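Local coordinates for protein response regulator (Vibrio cholerae O1 biovar El Tor, PDB 7KPO) that binds DNA as the DNA-binding domain of the sensor histidine kinase ChiS, probably to control gene expression directly, at residues L74-D78 and R98-Q102; S18-Y22 and E90-I94. Where two conformers were deposited one is given. Numbering follows the deposited sequence.

From the N terminus, the chain runs along helix 2-27, which carries S18-Y22, then through helix 31-38, the two-stranded antiparallel sheet and helix 53-57 before reaching helix 70-83 with L74-D78. It turns back into helix 89-106, which carries E90-I94 and, two turns on, R98-Q102. Interaction 1 closes a loop of 19 residues and pairs the last two helices; interaction 2 closes a loop of 67 residues and brings the first helix onto the last. The loops cross instead of nesting, and with both contacts on helix 89-106 the three helices pack together. The contacts meet where L77 CD2 lies 3.5 Å from A19 CB, and both reach the same sulfate ion beside the second subunit.

Interaction 1: residues L74-D78 and R98-Q102; sequences LNSLD and RDKLQ. With SO4 (sulfate ion), chain D.
Both segments are regular α-helix, with phi/psi near -60/-45 and i to i+4 hydrogen bonds D78 N to L74 O (2.9 Å) and Q102 N to R98 O (3.0 Å). They run roughly antiparallel, 156° between their N-to-C directions, with axes 11.2 Å apart at closest approach. The closest CA atoms, those of L74 and R98, are 7.0 Å apart. The wide spacing is bridged by long side chains. L74 (m, t) points sideways at CB but brings CD2 across, to 4.3 Å from L101 CB and 4.2 Å from Q102 CG. N75 and S76 turn elsewhere; S76 OG hydrogen-bonds to T72 O and W41 NE1. L77 (m, t) points toward helix 89-106 and fills the gap one turn along, its CD1 4.0 Å from R98 CB and 4.1 Å from L101 CD1. D78 ends the segment with a charge: OD1 accepts a hydrogen bond from R98 NH1 at 2.7 Å, as part of a salt bridge. R98 reaches it in a t, t, p conformation, its aliphatic part against L77 and its guanidinium carried beyond the leucines. The same group holds a sulfate ion, NH1 donating to O3 at 3.2 Å and NH2 to O3 at 3.0 Å. K85 of the second subunit packs on R98 and also binds this sulfate. D99 bonds through OD2 to A87 N of that subunit. A leucine seam closed by a salt bridge at one margin thus joins the arms of an antiparallel helical hairpin, 70-83 and 89-106, whose second arm borders the dimer interface.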
# COMPACT_ATOMS: atom_id res chain seq x y z
N LEU A 74 12.71 4.94 -5.64
CA LEU A 74 11.81 4.63 -4.50
C LEU A 74 10.59 5.57 -4.53
O LEU A 74 9.48 5.09 -4.26
CB LEU A 74 12.57 4.73 -3.18
CG LEU A 74 13.60 3.63 -2.93
CD1 LEU A 74 14.42 3.93 -1.69
CD2 LEU A 74 12.93 2.27 -2.80
N ASN A 75 10.79 6.84 -4.88
CA ASN A 75 9.66 7.80 -4.98
C ASN A 75 8.70 7.35 -6.09
O ASN A 75 7.49 7.56 -5.95
CB ASN A 75 10.13 9.23 -5.24
CG ASN A 75 10.84 9.84 -4.05
OD1 ASN A 75 10.69 9.37 -2.92
ND2 ASN A 75 11.60 10.89 -4.30
N SER A 76 9.24 6.77 -7.15
CA SER A 76 8.43 6.26 -8.29
C SER A 76 7.56 5.08 -7.81
O SER A 76 6.35 5.05 -8.12
CB SER A 76 9.31 5.85 -9.43
OG SER A 76 10.02 6.96 -9.94
N LEU A 77 8.18 4.12 -7.12
CA LEU A 77 7.41 2.97 -6.58
C LEU A 77 6.32 3.49 -5.64
O LEU A 77 5.17 3.03 -5.74
CB LEU A 77 8.36 2.00 -5.85
CG LEU A 77 9.56 1.48 -6.64
CD1 LEU A 77 10.38 0.53 -5.78
CD2 LEU A 77 9.14 0.79 -7.92
N ASP A 78 6.65 4.45 -4.77
CA ASP A 78 5.67 5.00 -3.81
C ASP A 78 4.53 5.72 -4.55
O ASP A 78 3.37 5.55 -4.17
CB ASP A 78 6.34 5.96 -2.82
CG ASP A 78 7.27 5.28 -1.82
OD1 ASP A 78 7.22 4.04 -1.72
OD2 ASP A 78 8.05 6.00 -1.18
N ARG A 98 10.23 -3.30 -3.31
CA ARG A 98 10.52 -2.01 -2.63
C ARG A 98 11.22 -2.31 -1.29
O ARG A 98 12.24 -1.67 -0.99
CB ARG A 98 9.23 -1.22 -2.37
CG ARG A 98 9.41 0.02 -1.48
CD ARG A 98 8.16 0.87 -1.31
NE ARG A 98 7.01 0.19 -0.71
CZ ARG A 98 5.83 0.76 -0.47
NH1 ARG A 98 5.61 2.03 -0.78
NH2 ARG A 98 4.86 0.06 0.07
N ASP A 99 10.67 -3.25 -0.52
CA ASP A 99 11.28 -3.57 0.80
C ASP A 99 12.69 -4.14 0.61
O ASP A 99 13.58 -3.81 1.39
CB ASP A 99 10.42 -4.56 1.58
CG ASP A 99 9.21 -3.91 2.24
OD1 ASP A 99 8.96 -2.72 1.96
OD2 ASP A 99 8.55 -4.60 3.04
N LYS A 100 12.88 -4.95 -0.43
CA LYS A 100 14.21 -5.55 -0.70
C LYS A 100 15.21 -4.41 -0.97
O LYS A 100 16.28 -4.38 -0.32
CB LYS A 100 14.09 -6.52 -1.88
CG LYS A 100 15.32 -7.36 -2.19
CD LYS A 100 15.11 -8.28 -3.38
CE LYS A 100 16.27 -9.20 -3.66
NZ LYS A 100 16.51 -10.14 -2.54
N LEU A 101 14.86 -3.49 -1.87
CA LEU A 101 15.76 -2.35 -2.18
C LEU A 101 16.09 -1.58 -0.91
O LEU A 101 17.28 -1.31 -0.66
CB LEU A 101 15.07 -1.42 -3.18
CG LEU A 101 15.04 -1.92 -4.62
CD1 LEU A 101 14.17 -1.01 -5.48
CD2 LEU A 101 16.45 -2.01 -5.17
N GLN A 102 15.06 -1.24 -0.13
CA GLN A 102 15.29 -0.43 1.10
C GLN A 102 16.27 -1.14 2.03
O GLN A 102 17.18 -0.48 2.56
CB GLN A 102 13.97 -0.21 1.84
CG GLN A 102 13.01 0.71 1.12
CD GLN A 102 11.66 0.76 1.79
OE1 GLN A 102 11.31 -0.11 2.60
NE2 GLN A 102 10.87 1.76 1.44
S SO4 D . 1.34 1.47 -0.02
O1 SO4 D . 0.40 1.50 1.07
O2 SO4 D . 1.56 0.11 -0.44
O3 SO4 D . 2.59 2.03 0.42
O4 SO4 D . 0.82 2.25 -1.11

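Interaction 2: residues S18-Y22 and E90-I94; sequences SALNY and ERTHI. With SO4 (sulfate ion), chain B; SO4 (sulfate ion), chain D.
The N-terminal helix 2-27 packs near-antiparallel on the C-terminal helix 89-106: the α-helical segments cross at 148°, axes 9.7 Å apart at the nearest point; CA atoms pair as A19 with I94 (6.1 Å) and Y22 with E90 (7.0 Å). I94 (m, t) wedges in: its CD1 lies 3.4 Å from Y22 CB and 3.7 Å from A19 CA. Y22 (chi1 180°) lays its ring with R91 CA over one face and OH 3.0 Å from R91 CD; that OH hydrogen-bonds to E86 O. E90, extended (t, t), reaches across to helix 2-27, its OE2 3.4 Å from Y22 CA. OE2 accepts from water 1 (2.6 Å), which also donates to S18 O (2.7 Å); OE1 pairs with R25. S18 OG, 3.3 Å from H93 CD2, and H93 NE2 both hydrogen-bond to E14. R91 NH2 donates to sulfates B (O1, 2.8 Å) and D (O4, 3.2 Å); NH1 salt-bridges E95 of both subunits. The chemistry implies an apolar joint with polar edges, and an arginine where anions and the second subunit meet.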
# COMPACT_ATOMS: atom_id res chain seq x y z
N SER A 18 8.38 -3.68 -13.10
CA SER A 18 7.15 -4.22 -12.47
C SER A 18 6.19 -3.08 -12.16
O SER A 18 5.00 -3.17 -12.48
CB SER A 18 7.47 -4.99 -11.21
OG SER A 18 8.21 -6.17 -11.50
N ALA A 19 6.72 -2.02 -11.55
CA ALA A 19 5.88 -0.89 -11.13
C ALA A 19 5.25 -0.22 -12.35
O ALA A 19 4.06 0.12 -12.30
CB ALA A 19 6.70 0.09 -10.32
N LEU A 20 6.02 -0.02 -13.42
CA LEU A 20 5.44 0.65 -14.62
C LEU A 20 4.39 -0.24 -15.27
O LEU A 20 3.37 0.30 -15.73
CB LEU A 20 6.55 1.00 -15.61
CG LEU A 20 7.31 2.28 -15.28
CD1 LEU A 20 8.52 2.43 -16.18
CD2 LEU A 20 6.40 3.49 -15.39
N ASN A 21 4.61 -1.54 -15.33
CA ASN A 21 3.60 -2.44 -15.95
C ASN A 21 2.30 -2.36 -15.14
O ASN A 21 1.21 -2.33 -15.74
CB ASN A 21 4.13 -3.87 -16.05
CG ASN A 21 5.33 -3.98 -16.97
OD1 ASN A 21 5.58 -3.09 -17.79
ND2 ASN A 21 6.06 -5.07 -16.85
N TYR A 22 2.42 -2.30 -13.81
CA TYR A 22 1.24 -2.21 -12.91
C TYR A 22 0.55 -0.86 -13.12
O TYR A 22 -0.68 -0.82 -13.25
CB TYR A 22 1.73 -2.46 -11.49
CG TYR A 22 0.68 -2.39 -10.42
CD1 TYR A 22 -0.24 -3.41 -10.25
CD2 TYR A 22 0.66 -1.34 -9.52
CE1 TYR A 22 -1.18 -3.37 -9.23
CE2 TYR A 22 -0.28 -1.28 -8.50
CZ TYR A 22 -1.20 -2.30 -8.36
OH TYR A 22 -2.12 -2.22 -7.36
N GLU A 90 0.50 -9.03 -8.33
CA GLU A 90 1.31 -8.01 -9.04
C GLU A 90 1.69 -6.89 -8.07
O GLU A 90 2.87 -6.49 -8.04
CB GLU A 90 0.54 -7.50 -10.25
CG GLU A 90 1.37 -6.66 -11.18
CD GLU A 90 0.66 -6.22 -12.44
OE1 GLU A 90 -0.53 -6.52 -12.58
OE2 GLU A 90 1.31 -5.59 -13.29
N ARG A 91 0.73 -6.40 -7.29
CA ARG A 91 1.02 -5.32 -6.33
C ARG A 91 1.94 -5.82 -5.22
O ARG A 91 2.90 -5.12 -4.86
CB ARG A 91 -0.28 -4.78 -5.73
CG ARG A 91 -0.09 -3.45 -5.02
CD ARG A 91 -1.40 -2.91 -4.50
NE ARG A 91 -1.33 -1.46 -4.30
CZ ARG A 91 -0.95 -0.87 -3.17
NH1 ARG A 91 -0.58 -1.60 -2.13
NH2 ARG A 91 -0.92 0.44 -3.09
N THR A 92 1.67 -7.02 -4.70
CA THR A 92 2.51 -7.58 -3.61
C THR A 92 3.96 -7.68 -4.09
O THR A 92 4.88 -7.37 -3.30
CB THR A 92 1.93 -8.93 -3.17
OG1 THR A 92 0.63 -8.70 -2.63
CG2 THR A 92 2.82 -9.64 -2.17
N HIS A 93 4.17 -8.07 -5.34
CA HIS A 93 5.54 -8.21 -5.88
C HIS A 93 6.26 -6.86 -5.83
O HIS A 93 7.44 -6.83 -5.44
CB HIS A 93 5.48 -8.78 -7.30
CG HIS A 93 6.81 -8.86 -7.97
ND1 HIS A 93 7.76 -9.78 -7.61
CD2 HIS A 93 7.33 -8.15 -8.99
CE1 HIS A 93 8.83 -9.63 -8.38
NE2 HIS A 93 8.58 -8.64 -9.23
N ILE A 94 5.58 -5.79 -6.21
CA ILE A 94 6.19 -4.43 -6.18
C ILE A 94 6.53 -4.07 -4.73
O ILE A 94 7.63 -3.55 -4.48
CB ILE A 94 5.26 -3.41 -6.85
CG1 ILE A 94 5.08 -3.73 -8.33
CG2 ILE A 94 5.80 -2.00 -6.64
CD1 ILE A 94 3.85 -3.12 -8.95
S SO4 B . -1.50 1.25 0.38
O1 SO4 B . -0.59 1.67 -0.64
O2 SO4 B . -1.55 -0.19 0.43
O3 SO4 B . -2.82 1.75 0.09
O4 SO4 B . -1.06 1.76 1.65
S SO4 D . 1.34 1.47 -0.02
O1 SO4 D . 0.40 1.50 1.07
O2 SO4 D . 1.56 0.11 -0.44
O3 SO4 D . 2.59 2.03 0.42
O4 SO4 D . 0.82 2.25 -1.11
O HOH W 1 3.87 -5.62 -12.64
O HOH W 2 0.09 -5.34 -15.50